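Local coordinates for protein ricin B lectin (Clostridium thermocellum, PDB 3VSF) that acts as an exo-beta-1,3-galactanase, joining a family 43 glycoside hydrolase domain to a ricin-type CBM13 lectin domain that binds galactose, at residues N188-T193 with P237-R242; N243-L248 with I331-L336; Q260-Y265 with S274-L279; Y303-D308 with V324-N329. All coordinates share one frame; numbering follows the deposited sequence.

Contact 1: N188-T193 with P237-R242; sequences NVFVDT and PCLIKR
Phe190 and Leu239 both carry CG anti to the backbone N (chi1 166° and -174°), and this brings the ring and the branched side chain together between two strands. Leu239 CG lies over one face of the Phe190 ring, 4.2 Å from the centroid. Its CD2 branch also reaches Phe190 CB, at 3.6 Å. Lys241 is extended along its whole length. Its CB touches the far end of the Phe190 ring, and its NZ reaches the turn after strand 188-191. There NZ forms a salt bridge to Asp192 OD1 at 3.3 Å, weak as a hydrogen bond, and a weak hydrogen bond to Thr193 OG1. Tyr246 OH is a further partner of NZ. At the opposite end, Asn188 ND2 donates to a lone pair of Pro237 O at 2.8 Å, with the acceptor in the amide plane. Asn188 OD1 accepts from Val189 N, also at 2.8 Å. The buried amide is thus held on both sides. The strands run nearly parallel, at 9°, with axes 6.5 Å apart, and no backbone hydrogen bond joins them. Side chains fill the gap between two innermost strands of successive blades, as in the five-bladed beta-propeller of family 43 hydrolases.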
loop_
_atom_site.group_PDB
_atom_site.type_symbol
_atom_site.label_atom_id
_atom_site.label_comp_id
_atom_site.label_asym_id
_atom_site.label_seq_id
_atom_site.Cartn_x
_atom_site.Cartn_y
_atom_site.Cartn_z
ATOM N N ASN A 188 -1.172 0.376 -16.097
ATOM C CA ASN A 188 -0.093 -0.317 -15.404
ATOM C C ASN A 188 0.396 -1.506 -16.228
ATOM O O ASN A 188 -0.330 -2.016 -17.080
ATOM C CB ASN A 188 -0.552 -0.783 -14.021
ATOM C CG ASN A 188 0.575 -0.799 -13.008
ATOM O OD1 ASN A 188 1.739 -0.993 -13.359
ATOM N ND2 ASN A 188 0.236 -0.587 -11.742
ATOM N N VAL A 189 1.627 -1.941 -15.977
ATOM C CA VAL A 189 2.212 -3.045 -16.733
ATOM C C VAL A 189 2.498 -4.258 -15.855
ATOM O O VAL A 189 2.663 -4.135 -14.641
ATOM C CB VAL A 189 3.514 -2.620 -17.437
ATOM C CG1 VAL A 189 3.240 -1.500 -18.428
ATOM C CG2 VAL A 189 4.554 -2.190 -16.414
ATOM N N PHE A 190 2.560 -5.430 -16.481
ATOM C CA PHE A 190 2.825 -6.672 -15.766
ATOM C C PHE A 190 3.532 -7.694 -16.652
ATOM O O PHE A 190 3.159 -7.892 -17.809
ATOM C CB PHE A 190 1.523 -7.263 -15.222
ATOM C CG PHE A 190 1.651 -8.685 -14.757
ATOM C CD1 PHE A 190 1.192 -9.728 -15.543
ATOM C CD2 PHE A 190 2.234 -8.981 -13.535
ATOM C CE1 PHE A 190 1.308 -11.039 -15.120
ATOM C CE2 PHE A 190 2.354 -10.288 -13.107
ATOM C CZ PHE A 190 1.891 -11.319 -13.899
ATOM N N VAL A 191 4.551 -8.343 -16.097
ATOM C CA VAL A 191 5.287 -9.379 -16.813
ATOM C C VAL A 191 5.024 -10.740 -16.178
ATOM O O VAL A 191 5.379 -10.971 -15.023
ATOM C CB VAL A 191 6.802 -9.106 -16.796
ATOM C CG1 VAL A 191 7.522 -10.071 -17.726
ATOM C CG2 VAL A 191 7.085 -7.667 -17.194
ATOM N N ASP A 192 4.403 -11.636 -16.938
ATOM C CA ASP A 192 4.024 -12.945 -16.418
ATOM C C ASP A 192 5.211 -13.908 -16.370
ATOM O O ASP A 192 6.277 -13.622 -16.917
ATOM C CB ASP A 192 2.885 -13.541 -17.249
ATOM C CG ASP A 192 2.194 -14.697 -16.550
ATOM O OD1 ASP A 192 2.206 -14.732 -15.301
ATOM O OD2 ASP A 192 1.635 -15.567 -17.250
ATOM N N THR A 193 5.016 -15.047 -15.712
ATOM C CA THR A 193 6.069 -16.046 -15.563
ATOM C C THR A 193 6.518 -16.602 -16.909
ATOM O O THR A 193 7.705 -16.846 -17.124
ATOM C CB THR A 193 5.611 -17.218 -14.671
ATOM O OG1 THR A 193 4.492 -17.876 -15.280
ATOM C CG2 THR A 193 5.214 -16.720 -13.291
ATOM N N PRO A 237 -5.110 0.667 -11.281
ATOM C CA PRO A 237 -4.946 -0.783 -11.142
ATOM C C PRO A 237 -3.487 -1.200 -10.981
ATOM O O PRO A 237 -2.596 -0.586 -11.568
ATOM C CB PRO A 237 -5.502 -1.318 -12.463
ATOM C CG PRO A 237 -5.246 -0.225 -13.435
ATOM C CD PRO A 237 -5.422 1.057 -12.667
ATOM N N CYS A 238 -3.259 -2.237 -10.182
ATOM C CA CYS A 238 -1.931 -2.810 -10.006
ATOM C C CYS A 238 -2.010 -4.321 -10.183
ATOM O O CYS A 238 -2.734 -4.999 -9.454
ATOM C CB CYS A 238 -1.375 -2.475 -8.620
ATOM S SG CYS A 238 -1.173 -0.708 -8.293
ATOM N N LEU A 239 -1.272 -4.846 -11.153
ATOM C CA LEU A 239 -1.316 -6.273 -11.447
ATOM C C LEU A 239 -0.063 -6.990 -10.959
ATOM O O LEU A 239 1.052 -6.643 -11.347
ATOM C CB LEU A 239 -1.508 -6.505 -12.947
ATOM C CG LEU A 239 -1.717 -7.957 -13.380
ATOM C CD1 LEU A 239 -2.859 -8.587 -12.598
ATOM C CD2 LEU A 239 -1.974 -8.041 -14.875
ATOM N N ILE A 240 -0.255 -7.989 -10.101
ATOM C CA ILE A 240 0.855 -8.765 -9.558
ATOM C C ILE A 240 0.520 -10.254 -9.496
ATOM O O ILE A 240 -0.624 -10.651 -9.711
ATOM C CB ILE A 240 1.250 -8.284 -8.148
ATOM C CG1 ILE A 240 0.098 -8.505 -7.165
ATOM C CG2 ILE A 240 1.661 -6.820 -8.173
ATOM C CD1 ILE A 240 0.400 -8.040 -5.757
ATOM N N LYS A 241 1.527 -11.067 -9.196
ATOM C CA LYS A 241 1.352 -12.511 -9.092
ATOM C C LYS A 241 2.215 -13.056 -7.959
ATOM O O LYS A 241 3.302 -12.542 -7.698
ATOM C CB LYS A 241 1.724 -13.186 -10.414
ATOM C CG LYS A 241 1.484 -14.687 -10.448
ATOM C CD LYS A 241 1.850 -15.266 -11.806
ATOM C CE LYS A 241 1.511 -16.746 -11.894
ATOM N NZ LYS A 241 1.815 -17.305 -13.241
ATOM N N ARG A 242 1.730 -14.094 -7.283
ATOM C CA ARG A 242 2.468 -14.670 -6.163
ATOM C C ARG A 242 2.717 -16.168 -6.336
ATOM O O ARG A 242 3.819 -16.582 -6.695
ATOM C CB ARG A 242 1.746 -14.397 -4.841
ATOM C CG ARG A 242 2.636 -14.536 -3.615
ATOM C CD ARG A 242 1.867 -14.267 -2.332
ATOM N NE ARG A 242 1.814 -15.447 -1.474
ATOM C CZ ARG A 242 2.713 -15.729 -0.535
ATOM N NH1 ARG A 242 3.737 -14.913 -0.327
ATOM N NH2 ARG A 242 2.586 -16.827 0.199
#

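Contact 2: N243-L248 with I331-L336; sequences NGYYYL and ISDTTL
Tyr245 and Tyr247 meet Asp333 where two blades of the five-bladed propeller adjoin. Tyr245 ends the turn between strands 237-241 and 246-251, and Tyr247 lies on the second strand. Asp333 lies in the turn between strands 322-330 and 336-337, where Ile331 and Ser332 both face Thr335 in a classic beta bulge. The polar link is one hydrogen bond. Tyr247 OH donates to Asp333 O at 2.7 Å, using a lone pair in the carbonyl plane. That oxygen also lies at the edge of the Tyr247 ring, near its plane. The CH-pi contact is made by the same aspartate. Asp333 CB sits over one face of the Tyr245 ring, 4.1 Å from the centroid and offset toward the rim. The ring and carboxylate planes are 30° apart. In the apolar packing, Phe330 meets the Tyr247 ring edge-to-face. Leu336 adds two methyls that both touch the Tyr247 ring at its CD1-CE1 bond: CD1 is 3.7 Å from Tyr247 CE1, and CD2 is 3.9 Å from Tyr247 CD1.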
loop_
_atom_site.group_PDB
_atom_site.type_symbol
_atom_site.label_atom_id
_atom_site.label_comp_id
_atom_site.label_asym_id
_atom_site.label_seq_id
_atom_site.Cartn_x
_atom_site.Cartn_y
_atom_site.Cartn_z
ATOM N N ASN A 243 1.692 -16.975 -6.077
ATOM C CA ASN A 243 1.822 -18.426 -6.174
ATOM C C ASN A 243 0.787 -19.029 -7.112
ATOM O O ASN A 243 -0.105 -19.758 -6.678
ATOM C CB ASN A 243 1.697 -19.067 -4.793
ATOM C CG ASN A 243 2.612 -18.427 -3.771
ATOM O OD1 ASN A 243 3.679 -17.917 -4.110
ATOM N ND2 ASN A 243 2.196 -18.447 -2.510
ATOM N N GLY A 244 0.911 -18.729 -8.400
ATOM C CA GLY A 244 -0.074 -19.164 -9.372
ATOM C C GLY A 244 -1.360 -18.386 -9.185
ATOM O O GLY A 244 -2.398 -18.725 -9.754
ATOM N N TYR A 245 -1.283 -17.335 -8.374
ATOM C CA TYR A 245 -2.426 -16.471 -8.111
ATOM C C TYR A 245 -2.155 -15.045 -8.576
ATOM O O TYR A 245 -1.172 -14.426 -8.169
ATOM C CB TYR A 245 -2.766 -16.469 -6.619
ATOM C CG TYR A 245 -3.602 -17.645 -6.168
ATOM C CD1 TYR A 245 -4.989 -17.584 -6.194
ATOM C CD2 TYR A 245 -3.007 -18.813 -5.708
ATOM C CE1 TYR A 245 -5.760 -18.654 -5.782
ATOM C CE2 TYR A 245 -3.770 -19.889 -5.293
ATOM C CZ TYR A 245 -5.145 -19.803 -5.331
ATOM O OH TYR A 245 -5.911 -20.870 -4.920
ATOM N N TYR A 246 -3.031 -14.530 -9.433
ATOM C CA TYR A 246 -2.935 -13.149 -9.881
ATOM C C TYR A 246 -3.743 -12.250 -8.953
ATOM O O TYR A 246 -4.828 -12.624 -8.505
ATOM C CB TYR A 246 -3.433 -13.007 -11.320
ATOM C CG TYR A 246 -2.666 -13.837 -12.327
ATOM C CD1 TYR A 246 -3.174 -15.044 -12.792
ATOM C CD2 TYR A 246 -1.437 -13.414 -12.813
ATOM C CE1 TYR A 246 -2.479 -15.805 -13.713
ATOM C CE2 TYR A 246 -0.733 -14.168 -13.734
ATOM C CZ TYR A 246 -1.259 -15.363 -14.180
ATOM O OH TYR A 246 -0.562 -16.118 -15.096
ATOM N N TYR A 247 -3.212 -11.068 -8.662
ATOM C CA TYR A 247 -3.883 -10.134 -7.765
ATOM C C TYR A 247 -4.005 -8.753 -8.399
ATOM O O TYR A 247 -3.034 -8.216 -8.931
ATOM C CB TYR A 247 -3.138 -10.042 -6.433
ATOM C CG TYR A 247 -2.971 -11.374 -5.739
ATOM C CD1 TYR A 247 -3.930 -11.843 -4.852
ATOM C CD2 TYR A 247 -1.854 -12.165 -5.974
ATOM C CE1 TYR A 247 -3.780 -13.062 -4.217
ATOM C CE2 TYR A 247 -1.695 -13.383 -5.344
ATOM C CZ TYR A 247 -2.661 -13.827 -4.468
ATOM O OH TYR A 247 -2.504 -15.041 -3.838
ATOM N N LEU A 248 -5.204 -8.183 -8.338
ATOM C CA LEU A 248 -5.459 -6.881 -8.938
ATOM C C LEU A 248 -5.903 -5.858 -7.896
ATOM O O LEU A 248 -7.067 -5.823 -7.501
ATOM C CB LEU A 248 -6.510 -6.999 -10.044
ATOM C CG LEU A 248 -6.811 -5.726 -10.841
ATOM C CD1 LEU A 248 -5.537 -5.161 -11.447
ATOM C CD2 LEU A 248 -7.845 -6.003 -11.921
ATOM N N ILE A 331 -1.965 -12.988 4.321
ATOM C CA ILE A 331 -2.449 -13.921 5.331
ATOM C C ILE A 331 -2.662 -15.286 4.692
ATOM O O ILE A 331 -2.229 -16.311 5.221
ATOM C CB ILE A 331 -3.780 -13.456 5.955
ATOM C CG1 ILE A 331 -3.530 -12.432 7.063
ATOM C CG2 ILE A 331 -4.543 -14.641 6.521
ATOM C CD1 ILE A 331 -2.905 -11.150 6.585
ATOM N N SER A 332 -3.330 -15.282 3.545
ATOM C CA SER A 332 -3.583 -16.498 2.786
ATOM C C SER A 332 -3.526 -16.180 1.297
ATOM O O SER A 332 -3.400 -15.018 0.911
ATOM C CB SER A 332 -4.953 -17.075 3.148
ATOM O OG SER A 332 -5.229 -18.248 2.401
ATOM N N ASP A 333 -3.615 -17.210 0.463
ATOM C CA ASP A 333 -3.625 -17.013 -0.981
ATOM C C ASP A 333 -4.818 -16.163 -1.404
ATOM O O ASP A 333 -4.794 -15.523 -2.454
ATOM C CB ASP A 333 -3.652 -18.356 -1.713
ATOM C CG ASP A 333 -2.369 -19.144 -1.535
ATOM O OD1 ASP A 333 -1.324 -18.524 -1.249
ATOM O OD2 ASP A 333 -2.407 -20.383 -1.687
ATOM N N THR A 334 -5.858 -16.155 -0.577
ATOM C CA THR A 334 -7.079 -15.422 -0.891
ATOM C C THR A 334 -7.298 -14.239 0.049
ATOM O O THR A 334 -8.207 -13.435 -0.157
ATOM C CB THR A 334 -8.315 -16.337 -0.834
ATOM O OG1 THR A 334 -8.485 -16.833 0.501
ATOM C CG2 THR A 334 -8.155 -17.509 -1.790
ATOM N N THR A 335 -6.465 -14.137 1.079
ATOM C CA THR A 335 -6.613 -13.073 2.069
ATOM C C THR A 335 -5.387 -12.167 2.117
ATOM O O THR A 335 -4.289 -12.609 2.453
ATOM C CB THR A 335 -6.877 -13.646 3.474
ATOM O OG1 THR A 335 -8.031 -14.494 3.439
ATOM C CG2 THR A 335 -7.109 -12.520 4.470
ATOM N N LEU A 336 -5.585 -10.896 1.781
ATOM C CA LEU A 336 -4.495 -9.926 1.775
ATOM C C LEU A 336 -4.680 -8.864 2.853
ATOM O O LEU A 336 -5.802 -8.569 3.264
ATOM C CB LEU A 336 -4.363 -9.262 0.401
ATOM C CG LEU A 336 -3.642 -10.048 -0.700
ATOM C CD1 LEU A 336 -4.333 -11.371 -0.983
ATOM C CD2 LEU A 336 -3.544 -9.212 -1.969
#

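Contact 3: Q260-Y265 with S274-L279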
loop_
_atom_site.group_PDB
_atom_site.type_symbol
_atom_site.label_atom_id
_atom_site.label_comp_id
_atom_site.label_asym_id
_atom_site.label_seq_id
_atom_site.Cartn_x
_atom_site.Cartn_y
_atom_site.Cartn_z
ATOM N N GLN A 260 -11.653 4.036 -0.786
ATOM C CA GLN A 260 -11.476 2.646 -0.385
ATOM C C GLN A 260 -10.828 1.814 -1.486
ATOM O O GLN A 260 -11.435 1.571 -2.530
ATOM C CB GLN A 260 -12.822 2.029 0.003
ATOM C CG GLN A 260 -12.748 0.555 0.371
ATOM C CD GLN A 260 -11.999 0.315 1.667
ATOM O OE1 GLN A 260 -12.423 0.760 2.735
ATOM N NE2 GLN A 260 -10.874 -0.387 1.580
ATOM N N ALA A 261 -9.595 1.380 -1.250
ATOM C CA ALA A 261 -8.909 0.500 -2.188
ATOM C C ALA A 261 -9.440 -0.920 -2.051
ATOM O O ALA A 261 -9.861 -1.333 -0.971
ATOM C CB ALA A 261 -7.410 0.534 -1.948
ATOM N N LYS A 262 -9.422 -1.666 -3.150
ATOM C CA LYS A 262 -9.910 -3.041 -3.144
ATOM C C LYS A 262 -8.972 -3.958 -3.921
ATOM O O LYS A 262 -8.080 -3.491 -4.626
ATOM C CB LYS A 262 -11.322 -3.112 -3.729
ATOM C CG LYS A 262 -12.342 -2.261 -2.990
ATOM C CD LYS A 262 -13.733 -2.418 -3.584
ATOM C CE LYS A 262 -14.748 -1.564 -2.843
ATOM N NZ LYS A 262 -16.123 -1.751 -3.379
ATOM N N TYR A 263 -9.177 -5.264 -3.785
ATOM C CA TYR A 263 -8.353 -6.235 -4.490
ATOM C C TYR A 263 -9.161 -7.459 -4.900
ATOM O O TYR A 263 -10.247 -7.707 -4.373
ATOM C CB TYR A 263 -7.156 -6.659 -3.633
ATOM C CG TYR A 263 -7.508 -7.575 -2.479
ATOM C CD1 TYR A 263 -7.819 -7.060 -1.227
ATOM C CD2 TYR A 263 -7.519 -8.954 -2.640
ATOM C CE1 TYR A 263 -8.137 -7.894 -0.168
ATOM C CE2 TYR A 263 -7.836 -9.795 -1.590
ATOM C CZ TYR A 263 -8.143 -9.260 -0.356
ATOM O OH TYR A 263 -8.459 -10.093 0.692
ATOM N N ALA A 264 -8.622 -8.220 -5.845
ATOM C CA ALA A 264 -9.249 -9.454 -6.293
ATOM C C ALA A 264 -8.177 -10.443 -6.726
ATOM O O ALA A 264 -7.029 -10.063 -6.959
ATOM C CB ALA A 264 -10.212 -9.178 -7.432
ATOM N N TYR A 265 -8.551 -11.713 -6.832
ATOM C CA TYR A 265 -7.598 -12.752 -7.193
ATOM C C TYR A 265 -8.182 -13.718 -8.216
ATOM O O TYR A 265 -9.398 -13.791 -8.396
ATOM C CB TYR A 265 -7.145 -13.515 -5.947
ATOM C CG TYR A 265 -8.284 -14.106 -5.148
ATOM C CD1 TYR A 265 -8.689 -15.419 -5.346
ATOM C CD2 TYR A 265 -8.957 -13.349 -4.199
ATOM C CE1 TYR A 265 -9.731 -15.962 -4.619
ATOM C CE2 TYR A 265 -10.000 -13.883 -3.468
ATOM C CZ TYR A 265 -10.383 -15.189 -3.683
ATOM O OH TYR A 265 -11.421 -15.724 -2.955
ATOM N N SER A 274 -12.195 -13.159 -8.743
ATOM C CA SER A 274 -13.112 -13.111 -7.611
ATOM C C SER A 274 -13.807 -11.761 -7.526
ATOM O O SER A 274 -13.632 -10.903 -8.392
ATOM C CB SER A 274 -12.361 -13.383 -6.307
ATOM O OG SER A 274 -11.428 -12.352 -6.034
ATOM N N GLN A 275 -14.599 -11.580 -6.474
ATOM C CA GLN A 275 -15.234 -10.300 -6.204
ATOM C C GLN A 275 -14.225 -9.358 -5.557
ATOM O O GLN A 275 -13.108 -9.762 -5.236
ATOM C CB GLN A 275 -16.449 -10.489 -5.293
ATOM C CG GLN A 275 -16.184 -11.385 -4.092
ATOM C CD GLN A 275 -17.408 -11.564 -3.215
ATOM O OE1 GLN A 275 -17.820 -10.645 -2.508
ATOM N NE2 GLN A 275 -17.999 -12.754 -3.259
ATOM N N LEU A 276 -14.617 -8.103 -5.371
ATOM C CA LEU A 276 -13.726 -7.111 -4.779
ATOM C C LEU A 276 -13.716 -7.208 -3.258
ATOM O O LEU A 276 -14.768 -7.277 -2.623
ATOM C CB LEU A 276 -14.119 -5.696 -5.214
ATOM C CG LEU A 276 -13.885 -5.316 -6.680
ATOM C CD1 LEU A 276 -12.433 -5.553 -7.076
ATOM C CD2 LEU A 276 -14.829 -6.072 -7.602
ATOM N N TYR A 277 -12.519 -7.217 -2.680
ATOM C CA TYR A 277 -12.364 -7.241 -1.230
ATOM C C TYR A 277 -11.644 -5.986 -0.751
ATOM O O TYR A 277 -10.616 -5.600 -1.308
ATOM C CB TYR A 277 -11.598 -8.488 -0.787
ATOM C CG TYR A 277 -12.313 -9.789 -1.079
ATOM C CD1 TYR A 277 -13.339 -10.237 -0.261
ATOM C CD2 TYR A 277 -11.954 -10.571 -2.169
ATOM C CE1 TYR A 277 -13.995 -11.427 -0.521
ATOM C CE2 TYR A 277 -12.604 -11.761 -2.438
ATOM C CZ TYR A 277 -13.622 -12.185 -1.611
ATOM O OH TYR A 277 -14.271 -13.370 -1.874
ATOM N N ASN A 278 -12.188 -5.353 0.283
ATOM C CA ASN A 278 -11.615 -4.120 0.810
ATOM C C ASN A 278 -10.155 -4.268 1.234
ATOM O O ASN A 278 -9.758 -5.289 1.796
ATOM C CB ASN A 278 -12.456 -3.591 1.974
ATOM C CG ASN A 278 -13.791 -3.036 1.520
ATOM O OD1 ASN A 278 -14.228 -3.278 0.395
ATOM N ND2 ASN A 278 -14.446 -2.282 2.395
ATOM N N LEU A 279 -9.363 -3.238 0.950
ATOM C CA LEU A 279 -7.950 -3.221 1.307
ATOM C C LEU A 279 -7.608 -1.884 1.953
ATOM O O LEU A 279 -7.924 -0.826 1.410
ATOM C CB LEU A 279 -7.084 -3.442 0.065
ATOM C CG LEU A 279 -5.587 -3.653 0.296
ATOM C CD1 LEU A 279 -5.351 -4.920 1.100
ATOM C CD2 LEU A 279 -4.845 -3.713 -1.029
#
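Tyr277 CB is a bump that fits onto the face of the Tyr263 ring, 3.8 Å from its centroid. The Tyr263 ring reaches this place because CG stands between the backbone N and the carbonyl carbon (chi1 73°). Leu279 CB abuts the edge of the same ring, near its plane. Ser274 makes a second bump: its CB lies over one face of the Tyr265 ring, 3.8 Å from the centroid. Ser274 OG accepts a nearly straight bond from Tyr265 N at 3.1 Å and donates to Gln275 O. Tyr265 and Tyr277 meet rim to rim, CE2 to CE2 at 3.5 Å, with their planes only 13° apart. At the far end, the amides of Gln260 and Asn278 stack almost flat. Gln260 NE2 bends back to Ala261 O, which also accepts from Leu279 N at 2.8 Å. The extended Lys262 lies alongside Asn278 and crosses Leu276, with CD 3.7 Å from Leu276 CB. Paired bonds between Tyr263 and Tyr277, each 2.9 Å, hold the backbones in an antiparallel hairpin. This hairpin forms the outer edge of a propeller blade. Strand 246-251 flanks strand 261-266 on its inner side, and its Ile249 packs on Tyr263 and Leu279. From the next blade, Leu336 N bonds to Tyr263 OH.

Contact 4: Y303-D308 with V324-N329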
loop_
_atom_site.group_PDB
_atom_site.type_symbol
_atom_site.label_atom_id
_atom_site.label_comp_id
_atom_site.label_asym_id
_atom_site.label_seq_id
_atom_site.Cartn_x
_atom_site.Cartn_y
_atom_site.Cartn_z
ATOM N N TYR A 303 6.291 -8.083 -0.482
ATOM C CA TYR A 303 5.700 -7.225 -1.502
ATOM C C TYR A 303 5.517 -5.793 -1.008
ATOM O O TYR A 303 4.875 -5.555 0.013
ATOM C CB TYR A 303 4.369 -7.807 -1.981
ATOM C CG TYR A 303 4.523 -9.089 -2.771
ATOM C CD1 TYR A 303 4.346 -9.105 -4.148
ATOM C CD2 TYR A 303 4.863 -10.280 -2.141
ATOM C CE1 TYR A 303 4.491 -10.273 -4.873
ATOM C CE2 TYR A 303 5.010 -11.451 -2.858
ATOM C CZ TYR A 303 4.824 -11.442 -4.225
ATOM O OH TYR A 303 4.970 -12.606 -4.942
ATOM N N LEU A 304 6.089 -4.842 -1.741
ATOM C CA LEU A 304 6.017 -3.434 -1.368
ATOM C C LEU A 304 4.875 -2.711 -2.075
ATOM O O LEU A 304 4.690 -2.847 -3.283
ATOM C CB LEU A 304 7.341 -2.731 -1.674
ATOM C CG LEU A 304 7.346 -1.208 -1.519
ATOM C CD1 LEU A 304 6.986 -0.806 -0.097
ATOM C CD2 LEU A 304 8.696 -0.630 -1.916
ATOM N N TYR A 305 4.114 -1.940 -1.307
ATOM C CA TYR A 305 3.024 -1.143 -1.851
ATOM C C TYR A 305 3.442 0.315 -1.997
ATOM O O TYR A 305 4.003 0.906 -1.072
ATOM C CB TYR A 305 1.788 -1.240 -0.953
ATOM C CG TYR A 305 0.795 -0.117 -1.151
ATOM C CD1 TYR A 305 -0.264 -0.248 -2.039
ATOM C CD2 TYR A 305 0.917 1.075 -0.449
ATOM C CE1 TYR A 305 -1.174 0.778 -2.223
ATOM C CE2 TYR A 305 0.014 2.106 -0.627
ATOM C CZ TYR A 305 -1.029 1.952 -1.515
ATOM O OH TYR A 305 -1.929 2.976 -1.692
ATOM N N MET A 306 3.165 0.892 -3.162
ATOM C CA MET A 306 3.452 2.299 -3.404
ATOM C C MET A 306 2.165 3.068 -3.640
ATOM O O MET A 306 1.268 2.597 -4.338
ATOM C CB MET A 306 4.370 2.461 -4.612
ATOM C CG MET A 306 5.670 1.705 -4.500
ATOM S SD MET A 306 6.693 1.905 -5.965
ATOM C CE MET A 306 7.983 0.729 -5.595
ATOM N N GLY A 307 2.080 4.257 -3.058
ATOM C CA GLY A 307 0.905 5.089 -3.215
ATOM C C GLY A 307 1.257 6.554 -3.362
ATOM O O GLY A 307 2.412 6.947 -3.199
ATOM N N ASP A 308 0.253 7.363 -3.675
ATOM C CA ASP A 308 0.445 8.800 -3.799
ATOM C C ASP A 308 -0.556 9.559 -2.941
ATOM O O ASP A 308 -1.766 9.354 -3.049
ATOM C CB ASP A 308 0.321 9.244 -5.261
ATOM C CG ASP A 308 1.551 8.902 -6.082
ATOM O OD1 ASP A 308 2.537 9.668 -6.019
ATOM O OD2 ASP A 308 1.531 7.876 -6.792
ATOM N N VAL A 324 3.421 7.290 0.020
ATOM C CA VAL A 324 3.064 6.375 1.095
ATOM C C VAL A 324 3.453 4.947 0.731
ATOM O O VAL A 324 2.835 4.328 -0.136
ATOM C CB VAL A 324 1.554 6.424 1.399
ATOM C CG1 VAL A 324 1.165 5.304 2.353
ATOM C CG2 VAL A 324 1.169 7.780 1.972
ATOM N N TRP A 325 4.484 4.430 1.390
ATOM C CA TRP A 325 4.930 3.061 1.150
ATOM C C TRP A 325 4.594 2.153 2.327
ATOM O O TRP A 325 4.879 2.480 3.479
ATOM C CB TRP A 325 6.433 3.020 0.863
ATOM C CG TRP A 325 6.806 3.605 -0.465
ATOM C CD1 TRP A 325 5.986 4.276 -1.326
ATOM C CD2 TRP A 325 8.095 3.563 -1.089
ATOM N NE1 TRP A 325 6.686 4.658 -2.445
ATOM C CE2 TRP A 325 7.982 4.233 -2.324
ATOM C CE3 TRP A 325 9.333 3.027 -0.722
ATOM C CZ2 TRP A 325 9.060 4.380 -3.195
ATOM C CZ3 TRP A 325 10.402 3.175 -1.587
ATOM C CH2 TRP A 325 10.259 3.846 -2.808
ATOM N N LEU A 326 3.984 1.013 2.025
ATOM C CA LEU A 326 3.584 0.059 3.048
ATOM C C LEU A 326 3.827 -1.361 2.556
ATOM O O LEU A 326 3.864 -1.604 1.350
ATOM C CB LEU A 326 2.105 0.238 3.393
ATOM C CG LEU A 326 1.664 1.632 3.840
ATOM C CD1 LEU A 326 0.151 1.720 3.885
ATOM C CD2 LEU A 326 2.265 1.984 5.191
ATOM N N PRO A 327 4.002 -2.307 3.488
ATOM C CA PRO A 327 4.162 -3.712 3.109
ATOM C C PRO A 327 2.816 -4.356 2.796
ATOM O O PRO A 327 1.846 -4.134 3.518
ATOM C CB PRO A 327 4.762 -4.339 4.367
ATOM C CG PRO A 327 4.230 -3.504 5.478
ATOM C CD PRO A 327 4.155 -2.102 4.940
ATOM N N LEU A 328 2.761 -5.133 1.719
ATOM C CA LEU A 328 1.554 -5.873 1.373
ATOM C C LEU A 328 1.678 -7.307 1.875
ATOM O O LEU A 328 2.427 -8.106 1.314
ATOM C CB LEU A 328 1.325 -5.860 -0.139
ATOM C CG LEU A 328 0.084 -6.602 -0.639
ATOM C CD1 LEU A 328 -1.180 -5.980 -0.066
ATOM C CD2 LEU A 328 0.036 -6.615 -2.159
ATOM N N ASN A 329 0.943 -7.627 2.934
ATOM C CA ASN A 329 1.045 -8.935 3.569
ATOM C C ASN A 329 -0.007 -9.927 3.081
ATOM O O ASN A 329 -1.150 -9.556 2.817
ATOM C CB ASN A 329 0.975 -8.792 5.091
ATOM C CG ASN A 329 2.089 -7.923 5.646
ATOM O OD1 ASN A 329 3.220 -7.959 5.162
ATOM N ND2 ASN A 329 1.770 -7.132 6.665
#
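Tyr305 N donates to Leu326 O at 2.7 Å. The return bond, Leu326 N to Tyr305 O, is longer at 3.1 Å. Tyr305 O is also approached by Trp325 CA in a CA-H...O contact. Leu328 N bonds to Tyr303 O at 2.7 Å. These bonds pair the two middle strands of a four-stranded antiparallel propeller blade. One face of this sheet carries Leu304, Met306, Trp325 and Pro327. Met306 CG lies over the five-membered ring of Trp325, 4.1 Å from its centroid, and SD makes an oblique Met-aromatic contact. The two side chains run side by side, pointing the same way. In Met306, CG anti to the carbonyl carbon (chi1 -57°) sets it over the indole. Leu304 CD2 meets the six-membered part of the indole, 3.9 Å from Trp325 CE3. Met63 of strand 61-66 packs on both Met306 and Trp325. On the other face the Tyr305 ring turns its edge to Leu326 N, and Tyr305 OH bonds to Ser287 OG.

In the fold
Contacts 1 and 4 are buried; contacts 2 and 3 are only partly so. Contacts 3 and 4 each pair strands within one blade, so backbone bonds dominate. Contacts 1 and 2 join separate blades and depend on side chains. The blade that includes strands 237-241, 246-251, 261-266 and 277-279 takes part in contacts 1, 2 and 3, from its inner strand to its outer edge. Contact 4 belongs to the next blade and lies closest to the centre of the chain. Its face packing is mainly apolar, while contact 1 adds a salt bridge. Lys241 O and Tyr303 OH link contacts 1 and 4.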